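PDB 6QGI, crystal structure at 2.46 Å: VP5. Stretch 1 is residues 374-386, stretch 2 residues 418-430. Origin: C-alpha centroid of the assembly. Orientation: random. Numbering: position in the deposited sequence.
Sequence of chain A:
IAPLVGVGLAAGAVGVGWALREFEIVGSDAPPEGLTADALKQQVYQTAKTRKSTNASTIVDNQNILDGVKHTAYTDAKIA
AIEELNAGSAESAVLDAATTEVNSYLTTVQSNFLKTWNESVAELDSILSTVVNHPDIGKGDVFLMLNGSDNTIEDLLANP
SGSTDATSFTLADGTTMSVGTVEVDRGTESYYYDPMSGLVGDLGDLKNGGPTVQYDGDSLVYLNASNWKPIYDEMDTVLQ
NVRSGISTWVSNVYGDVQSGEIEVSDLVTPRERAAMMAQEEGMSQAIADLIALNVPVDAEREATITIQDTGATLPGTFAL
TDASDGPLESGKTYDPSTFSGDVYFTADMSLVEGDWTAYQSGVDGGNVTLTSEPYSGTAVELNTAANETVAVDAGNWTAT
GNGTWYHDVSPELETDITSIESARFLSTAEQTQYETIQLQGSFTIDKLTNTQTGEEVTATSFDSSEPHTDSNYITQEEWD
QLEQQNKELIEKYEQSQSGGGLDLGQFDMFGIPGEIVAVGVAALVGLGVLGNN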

# COMPACT_ATOMS: atom_id res chain seq x y z
N PRO A 374 -15.79 16.45 -4.96
CA PRO A 374 -15.77 15.45 -6.04
C PRO A 374 -14.46 14.66 -6.02
O PRO A 374 -13.44 15.14 -5.52
CB PRO A 374 -15.93 16.29 -7.31
CG PRO A 374 -15.42 17.64 -6.95
CD PRO A 374 -15.66 17.83 -5.48
N TYR A 375 -14.49 13.42 -6.53
CA TYR A 375 -13.33 12.54 -6.50
C TYR A 375 -12.33 12.85 -7.60
O TYR A 375 -12.72 13.32 -8.67
CB TYR A 375 -13.77 11.07 -6.58
CG TYR A 375 -14.84 10.70 -5.58
CD1 TYR A 375 -14.72 11.03 -4.23
CD2 TYR A 375 -15.97 9.98 -5.97
CE1 TYR A 375 -15.71 10.69 -3.31
CE2 TYR A 375 -16.95 9.61 -5.05
CZ TYR A 375 -16.82 9.98 -3.72
OH TYR A 375 -17.79 9.63 -2.81
N SER A 376 -11.03 12.59 -7.33
CA SER A 376 -9.94 12.82 -8.29
C SER A 376 -10.04 11.89 -9.48
O SER A 376 -10.41 10.72 -9.33
CB SER A 376 -8.58 12.66 -7.61
OG SER A 376 -8.41 11.36 -7.06
N GLY A 377 -9.76 12.44 -10.65
CA GLY A 377 -9.82 11.72 -11.92
C GLY A 377 -11.23 11.38 -12.37
O GLY A 377 -11.40 10.59 -13.31
N THR A 378 -12.26 11.96 -11.71
CA THR A 378 -13.67 11.75 -12.04
C THR A 378 -14.34 13.09 -12.41
O THR A 378 -13.72 14.15 -12.30
CB THR A 378 -14.45 11.02 -10.91
OG1 THR A 378 -14.65 11.88 -9.79
CG2 THR A 378 -13.80 9.71 -10.48
N ALA A 379 -15.59 13.01 -12.88
CA ALA A 379 -16.43 14.14 -13.27
C ALA A 379 -17.86 13.90 -12.81
O ALA A 379 -18.35 12.78 -12.92
CB ALA A 379 -16.39 14.34 -14.78
N VAL A 380 -18.52 14.94 -12.28
CA VAL A 380 -19.91 14.82 -11.83
C VAL A 380 -20.80 15.19 -13.02
O VAL A 380 -20.71 16.30 -13.55
CB VAL A 380 -20.23 15.63 -10.54
CG1 VAL A 380 -21.67 15.40 -10.09
CG2 VAL A 380 -19.26 15.27 -9.41
N GLU A 381 -21.60 14.22 -13.49
CA GLU A 381 -22.53 14.33 -14.61
C GLU A 381 -23.93 14.60 -14.06
O GLU A 381 -24.57 13.70 -13.51
CB GLU A 381 -22.50 13.06 -15.47
CG GLU A 381 -22.85 13.29 -16.92
CD GLU A 381 -23.05 12.01 -17.71
OE1 GLU A 381 -24.17 11.46 -17.67
OE2 GLU A 381 -22.08 11.55 -18.36
N LEU A 382 -24.38 15.84 -14.18
CA LEU A 382 -25.67 16.26 -13.65
C LEU A 382 -26.75 16.30 -14.72
O LEU A 382 -26.51 16.77 -15.84
CB LEU A 382 -25.56 17.62 -12.97
CG LEU A 382 -24.58 17.69 -11.81
CD1 LEU A 382 -24.24 19.09 -11.47
CD2 LEU A 382 -25.10 16.96 -10.60
N ASN A 383 -27.94 15.79 -14.36
CA ASN A 383 -29.12 15.75 -15.21
C ASN A 383 -30.16 16.73 -14.67
O ASN A 383 -30.75 16.51 -13.60
CB ASN A 383 -29.68 14.32 -15.32
CG ASN A 383 -28.78 13.34 -16.04
OD1 ASN A 383 -27.92 13.71 -16.84
ND2 ASN A 383 -28.95 12.06 -15.77
N THR A 384 -30.34 17.83 -15.41
CA THR A 384 -31.25 18.92 -15.08
C THR A 384 -32.72 18.49 -15.31
O THR A 384 -32.97 17.51 -16.02
CB THR A 384 -30.88 20.17 -15.91
OG1 THR A 384 -31.02 19.86 -17.29
CG2 THR A 384 -29.46 20.67 -15.65
N ALA A 385 -33.68 19.24 -14.70
CA ALA A 385 -35.13 19.02 -14.81
C ALA A 385 -35.63 19.12 -16.25
O ALA A 385 -36.58 18.42 -16.61
CB ALA A 385 -35.87 20.03 -13.94
N ALA A 386 -34.96 19.95 -17.09
CA ALA A 386 -35.26 20.14 -18.51
C ALA A 386 -34.52 19.11 -19.40
O ALA A 386 -34.32 19.35 -20.60
CB ALA A 386 -34.91 21.57 -18.92
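Stretch 2 (418-430) TSIESARFLSTAE

Antiparallel strands bind through the backbone at every second residue pair and leave the side chains to sort themselves onto two faces, a principle that VP5 illustrates well. Residues 378-384 form one strand; stretch 2 is extended through S427 and runs beside it in the opposite sense, the N-to-C directions making an angle of 151° and the axes approaching to 4.4 Å. The hydrogen-bonded pairs are A379 with L426, E381 with R424 and N383 with S422. In the central pair E381 N donates to R424 O at 2.7 Å and R424 N returns to E381 O at 3.1 Å; A379 N to L426 O (2.8 Å) and N383 N to S422 O (2.8 Å) repeat the pattern. Between them lie the closer, non-hydrogen-bonded pairs, V380 CA to F425 CA at 4.5 Å and L382 CA to A423 CA at 4.4 Å.

The register then slips by one residue. At this beta bulge N383 O accepts from E421 N at 3.1 Å and, weakly, from S422 N at 3.3 Å, so that T384 pairs with I420. At the other end, the type II turn from Y375 to T378 presents G377 O to T428 N at 2.8 Å.

Side chains follow the alternation. V380, L382, A423 and F425 share one face, where L382 CD2 packs against A423 CB at 3.2 Å and reaches I420 CG2 at 3.9 Å. Y375, preceding the strand, directs its ring edge at the face of F425, with CE2 of Y375 3.7 Å from CE1 of F425 and the planes at 82°. The other face carries A379, E381, N383, S422, R424 and L426. Here E381 OE1 forms a salt bridge with R424 NH1 at 3.0 Å, but the oxygen lies well out of the guanidinium plane, so the attraction is one of charge alone.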

# COMPACT_ATOMS: atom_id res chain seq x y z
N THR A 418 -32.80 26.09 -13.07
CA THR A 418 -33.44 24.77 -13.08
C THR A 418 -33.17 24.02 -11.75
O THR A 418 -32.59 24.59 -10.84
CB THR A 418 -32.97 23.95 -14.33
OG1 THR A 418 -33.65 22.69 -14.38
CG2 THR A 418 -31.45 23.76 -14.40
N SER A 419 -33.67 22.78 -11.64
CA SER A 419 -33.50 21.90 -10.48
C SER A 419 -32.85 20.58 -10.91
O SER A 419 -33.34 19.94 -11.85
CB SER A 419 -34.83 21.65 -9.78
OG SER A 419 -35.37 22.85 -9.23
N ILE A 420 -31.76 20.17 -10.24
CA ILE A 420 -31.06 18.91 -10.53
C ILE A 420 -31.91 17.75 -10.00
O ILE A 420 -32.20 17.69 -8.79
CB ILE A 420 -29.59 18.88 -9.98
CG1 ILE A 420 -28.74 20.08 -10.47
CG2 ILE A 420 -28.90 17.54 -10.30
CD1 ILE A 420 -28.37 20.13 -12.01
N GLU A 421 -32.33 16.86 -10.91
CA GLU A 421 -33.16 15.70 -10.59
C GLU A 421 -32.31 14.46 -10.36
O GLU A 421 -32.61 13.68 -9.46
CB GLU A 421 -34.18 15.44 -11.71
CG GLU A 421 -35.21 16.55 -11.90
CD GLU A 421 -36.07 16.89 -10.69
OE1 GLU A 421 -36.54 15.96 -10.00
OE2 GLU A 421 -36.27 18.10 -10.44
N SER A 422 -31.24 14.29 -11.17
CA SER A 422 -30.32 13.16 -11.10
C SER A 422 -28.87 13.62 -11.25
O SER A 422 -28.60 14.62 -11.91
CB SER A 422 -30.65 12.13 -12.18
OG SER A 422 -32.00 11.72 -12.12
N ALA A 423 -27.93 12.86 -10.65
CA ALA A 423 -26.49 13.11 -10.71
C ALA A 423 -25.71 11.82 -10.51
O ALA A 423 -26.13 10.97 -9.72
CB ALA A 423 -26.09 14.11 -9.65
N ARG A 424 -24.57 11.67 -11.21
CA ARG A 424 -23.69 10.51 -11.11
C ARG A 424 -22.24 10.89 -11.42
O ARG A 424 -22.02 11.88 -12.12
CB ARG A 424 -24.16 9.35 -12.01
CG ARG A 424 -23.83 9.47 -13.51
CD ARG A 424 -23.95 8.13 -14.20
NE ARG A 424 -23.14 8.05 -15.42
CZ ARG A 424 -23.60 8.28 -16.65
NH1 ARG A 424 -24.87 8.62 -16.83
NH2 ARG A 424 -22.80 8.16 -17.69
N PHE A 425 -21.27 10.12 -10.90
CA PHE A 425 -19.86 10.39 -11.18
C PHE A 425 -19.28 9.27 -12.06
O PHE A 425 -19.69 8.11 -11.95
CB PHE A 425 -19.03 10.59 -9.90
CG PHE A 425 -18.73 9.36 -9.08
CD1 PHE A 425 -19.57 8.96 -8.05
CD2 PHE A 425 -17.57 8.62 -9.31
CE1 PHE A 425 -19.28 7.82 -7.29
CE2 PHE A 425 -17.28 7.49 -8.55
CZ PHE A 425 -18.14 7.10 -7.54
N LEU A 426 -18.34 9.64 -12.93
CA LEU A 426 -17.63 8.74 -13.84
C LEU A 426 -16.22 9.27 -14.07
O LEU A 426 -16.00 10.46 -13.90
CB LEU A 426 -18.39 8.54 -15.18
CG LEU A 426 -18.72 9.79 -16.02
CD1 LEU A 426 -17.58 10.16 -16.95
CD2 LEU A 426 -19.91 9.53 -16.88
N SER A 427 -15.29 8.41 -14.50
CA SER A 427 -13.89 8.77 -14.74
C SER A 427 -13.72 9.77 -15.90
O SER A 427 -14.50 9.77 -16.85
CB SER A 427 -13.06 7.52 -15.02
OG SER A 427 -11.67 7.78 -14.99
N THR A 428 -12.68 10.61 -15.79
CA THR A 428 -12.25 11.62 -16.75
C THR A 428 -11.31 10.98 -17.79
O THR A 428 -11.26 11.43 -18.94
CB THR A 428 -11.52 12.77 -16.00
OG1 THR A 428 -12.27 13.15 -14.85
CG2 THR A 428 -11.27 14.00 -16.88
N ALA A 429 -10.56 9.93 -17.36
CA ALA A 429 -9.55 9.20 -18.13
C ALA A 429 -10.10 8.57 -19.41
O ALA A 429 -11.17 7.95 -19.41
CB ALA A 429 -8.92 8.12 -17.26
N GLU A 430 -9.34 8.73 -20.50
CA GLU A 430 -9.64 8.19 -21.83
C GLU A 430 -8.99 6.82 -21.98
O GLU A 430 -9.59 5.91 -22.56
CB GLU A 430 -9.18 9.16 -22.93
CG GLU A 430 -10.04 10.42 -23.03
CD GLU A 430 -9.31 11.67 -23.47
OE1 GLU A 430 -8.98 11.78 -24.68
OE2 GLU A 430 -9.07 12.55 -22.62